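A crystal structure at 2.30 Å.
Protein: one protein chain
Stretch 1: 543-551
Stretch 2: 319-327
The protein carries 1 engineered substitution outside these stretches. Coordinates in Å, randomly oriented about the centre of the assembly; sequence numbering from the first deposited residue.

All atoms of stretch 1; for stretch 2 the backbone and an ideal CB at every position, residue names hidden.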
# COMPACT_ATOMS: atom_id res chain seq x y z
N CYS A 543 13.24 -24.67 3.96
CA CYS A 543 12.77 -23.30 4.14
C CYS A 543 13.85 -22.29 3.76
O CYS A 543 13.61 -21.36 2.99
CB CYS A 543 12.31 -23.08 5.58
SG CYS A 543 10.87 -24.07 6.06
N MET A 544 15.04 -22.47 4.31
CA MET A 544 16.13 -21.53 4.05
C MET A 544 16.56 -21.59 2.59
O MET A 544 16.96 -20.57 2.01
CB MET A 544 17.29 -21.83 4.98
CG MET A 544 16.90 -21.74 6.44
SD MET A 544 16.16 -20.14 6.79
CE MET A 544 17.57 -19.05 6.53
N ASP A 545 16.46 -22.78 2.01
CA ASP A 545 16.74 -22.99 0.60
C ASP A 545 15.76 -22.20 -0.25
O ASP A 545 16.15 -21.55 -1.21
CB ASP A 545 16.69 -24.47 0.22
CG ASP A 545 17.94 -25.22 0.64
OD1 ASP A 545 19.03 -24.60 0.68
OD2 ASP A 545 17.86 -26.44 0.90
N PHE A 546 14.48 -22.27 0.11
CA PHE A 546 13.49 -21.46 -0.59
C PHE A 546 13.83 -19.98 -0.48
O PHE A 546 13.84 -19.26 -1.48
CB PHE A 546 12.08 -21.69 -0.05
CG PHE A 546 11.06 -20.71 -0.58
CD1 PHE A 546 10.46 -20.91 -1.81
CD2 PHE A 546 10.75 -19.56 0.13
CE1 PHE A 546 9.55 -20.01 -2.31
CE2 PHE A 546 9.83 -18.65 -0.37
CZ PHE A 546 9.23 -18.87 -1.59
N MET A 547 14.10 -19.53 0.75
CA MET A 547 14.35 -18.11 0.99
C MET A 547 15.56 -17.62 0.21
O MET A 547 15.67 -16.43 -0.09
CB MET A 547 14.52 -17.83 2.49
CG MET A 547 13.22 -17.96 3.26
SD MET A 547 11.92 -16.93 2.55
CE MET A 547 12.58 -15.29 2.82
N LYS A 548 16.47 -18.53 -0.10
CA LYS A 548 17.60 -18.19 -0.96
C LYS A 548 17.18 -17.85 -2.40
O LYS A 548 17.88 -17.11 -3.09
CB LYS A 548 18.62 -19.32 -0.96
CG LYS A 548 19.58 -19.28 0.23
CD LYS A 548 20.25 -20.62 0.46
CE LYS A 548 21.62 -20.45 1.11
NZ LYS A 548 21.69 -21.07 2.46
N ARG A 549 16.04 -18.37 -2.85
CA ARG A 549 15.61 -18.17 -4.24
C ARG A 549 14.41 -17.24 -4.38
O ARG A 549 13.93 -17.01 -5.49
CB ARG A 549 15.26 -19.50 -4.90
CG ARG A 549 16.35 -20.55 -4.83
CD ARG A 549 16.04 -21.74 -5.73
NE ARG A 549 16.23 -23.01 -5.03
CZ ARG A 549 15.29 -23.95 -4.89
NH1 ARG A 549 14.08 -23.76 -5.41
NH2 ARG A 549 15.56 -25.07 -4.23
N VAL A 550 13.93 -16.69 -3.27
CA VAL A 550 12.72 -15.86 -3.30
C VAL A 550 12.87 -14.59 -4.16
O VAL A 550 13.86 -13.86 -4.07
CB VAL A 550 12.28 -15.47 -1.85
CG1 VAL A 550 13.27 -14.51 -1.20
CG2 VAL A 550 10.87 -14.90 -1.85
N PRO A 551 11.88 -14.34 -5.03
CA PRO A 551 11.84 -13.09 -5.80
C PRO A 551 11.12 -12.00 -5.02
O PRO A 551 10.41 -12.31 -4.06
CB PRO A 551 11.06 -13.48 -7.07
CG PRO A 551 10.36 -14.78 -6.75
CD PRO A 551 10.78 -15.26 -5.39
N UNK A 319 27.36 -10.64 7.05
CA UNK A 319 27.81 -12.00 6.75
C UNK A 319 26.64 -12.90 6.40
O UNK A 319 26.73 -13.72 5.48
CB UNK A 319 28.58 -12.58 7.94
N UNK A 320 25.56 -12.76 7.15
CA UNK A 320 24.35 -13.56 6.94
C UNK A 320 23.75 -13.23 5.58
O UNK A 320 23.32 -14.12 4.85
CB UNK A 320 23.33 -13.31 8.05
N UNK A 321 23.72 -11.95 5.23
CA UNK A 321 23.26 -11.54 3.90
C UNK A 321 24.12 -12.18 2.83
O UNK A 321 23.61 -12.71 1.85
CB UNK A 321 23.29 -10.02 3.76
N UNK A 322 25.43 -12.15 3.02
CA UNK A 322 26.35 -12.77 2.07
C UNK A 322 26.08 -14.26 1.91
O UNK A 322 26.05 -14.78 0.79
CB UNK A 322 27.80 -12.55 2.52
N UNK A 323 25.87 -14.95 3.03
CA UNK A 323 25.59 -16.38 3.02
C UNK A 323 24.25 -16.69 2.35
O UNK A 323 24.08 -17.73 1.72
CB UNK A 323 25.60 -16.93 4.45
N UNK A 324 23.29 -15.79 2.53
CA UNK A 324 21.99 -15.93 1.91
C UNK A 324 22.01 -15.49 0.44
O UNK A 324 21.08 -15.76 -0.31
CB UNK A 324 20.95 -15.12 2.69
N UNK A 325 23.08 -14.81 0.05
CA UNK A 325 23.17 -14.28 -1.30
C UNK A 325 22.25 -13.08 -1.44
O UNK A 325 21.82 -12.73 -2.54
CB UNK A 325 22.82 -15.35 -2.33
N UNK A 326 21.94 -12.45 -0.31
CA UNK A 326 21.05 -11.30 -0.31
C UNK A 326 21.80 -10.04 -0.72
O UNK A 326 22.99 -9.88 -0.43
CB UNK A 326 20.41 -11.12 1.07
N UNK A 327 21.09 -9.15 -1.42
CA UNK A 327 21.67 -7.93 -1.95
C UNK A 327 21.95 -6.87 -0.90
O UNK A 327 22.87 -6.07 -1.05
CB UNK A 327 20.74 -7.35 -3.02

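The two helices approach at nearly a right angle (86°), with axes 10.9 Å apart at closest approach. At 319, helical and out of reach, stretch 1 sets no requirement and many residues would fit; the deposited Asp 319 makes its hydrogen bond elsewhere in the structure.

At 320 the CA-to-CB bond points sideways and nothing of stretch 1 lies near the ideal CB. A long or aromatic apolar side chain could nevertheless extend to the methyl end of Met 544. The residue is Phe 320, with chi1 t; its CZ lies 4.2 Å from Met 544 CE, which sits at the ring edge, near the ring plane.

Positions 321 and 322 are helical and out of reach, so the contact leaves them open; they are Ala 321 and Ser 322. Position 323 points sideways, and stretch 1 comes no closer than the extended Lys 548. A small residue fits, and so would a polar or acidic one, with Lys 548 NZ within reach. Ala 323 is found, and its backbone comes nearer than its methyl: Ala 323 O is 3.7 Å from Lys 548 CE.

Position 324 is where the backbones come closest, its CA lying 5.7 Å from the CA of Lys 548. The ideal CB is 5.0 Å from Lys 548 CG, and beyond it lie the apolar parts of Met 544 and Met 547. A long, unbranched apolar side chain such as methionine suits best; a shorter one such as leucine would meet less of it. It is Met 324, with all three chi angles m, and it has the largest area covered by stretch 1. Its SD packs 3.8 Å from Met 544 CE, while its CE reaches to 4.0 Å from Met 547 CB and 3.9 Å from Lys 548 CG.

At 325 the chain leaves the helix with phi 74° and psi 23°, a conformation that by itself favours glycine. The ideal CB would point toward stretch 1, 5.3 Å from Lys 548 O, so proximity alone does not exclude a side chain. The residue is Gly 325.

Position 326 is extended (-80/146), with CA-to-CB sideways and no close neighbour at the CB. Farther off, Met 547 O offers an acceptor, suiting a long side chain with a terminal donor. Tyr 326 spans the distance: its OH donates a hydrogen bond to Met 547 O at 2.9 Å, with the acceptor near the ring plane.

Position 327 is out of reach and unconstrained by stretch 1; Glu 327 OE1 is hydrogen-bonded elsewhere in the structure.

Stretch 2 319-327: DFASAMGYE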
# COMPACT_ATOMS: atom_id res chain seq x y z
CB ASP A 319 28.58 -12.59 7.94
CG ASP A 319 29.98 -12.03 8.08
OD1 ASP A 319 30.49 -11.41 7.12
OD2 ASP A 319 30.58 -12.20 9.17
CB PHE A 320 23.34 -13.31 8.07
CG PHE A 320 22.08 -14.12 7.95
CD1 PHE A 320 22.13 -15.47 7.68
CD2 PHE A 320 20.84 -13.52 8.12
CE1 PHE A 320 20.97 -16.22 7.58
CE2 PHE A 320 19.67 -14.27 8.01
CZ PHE A 320 19.74 -15.62 7.74
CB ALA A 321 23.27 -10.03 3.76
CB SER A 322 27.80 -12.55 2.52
OG SER A 322 28.69 -12.93 1.49
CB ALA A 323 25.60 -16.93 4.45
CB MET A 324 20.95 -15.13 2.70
CG MET A 324 20.67 -15.70 4.07
SD MET A 324 19.91 -17.34 4.01
CE MET A 324 18.38 -16.98 3.14
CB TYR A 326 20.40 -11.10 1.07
CG TYR A 326 19.19 -11.98 1.29
CD1 TYR A 326 18.87 -13.00 0.40
CD2 TYR A 326 18.34 -11.77 2.38
CE1 TYR A 326 17.76 -13.80 0.59
CE2 TYR A 326 17.23 -12.57 2.58
CZ TYR A 326 16.94 -13.58 1.68
OH TYR A 326 15.84 -14.37 1.88
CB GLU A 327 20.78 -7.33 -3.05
CG GLU A 327 20.70 -8.16 -4.32
CD GLU A 327 19.90 -9.43 -4.16
OE1 GLU A 327 18.85 -9.40 -3.48
OE2 GLU A 327 20.32 -10.47 -4.71
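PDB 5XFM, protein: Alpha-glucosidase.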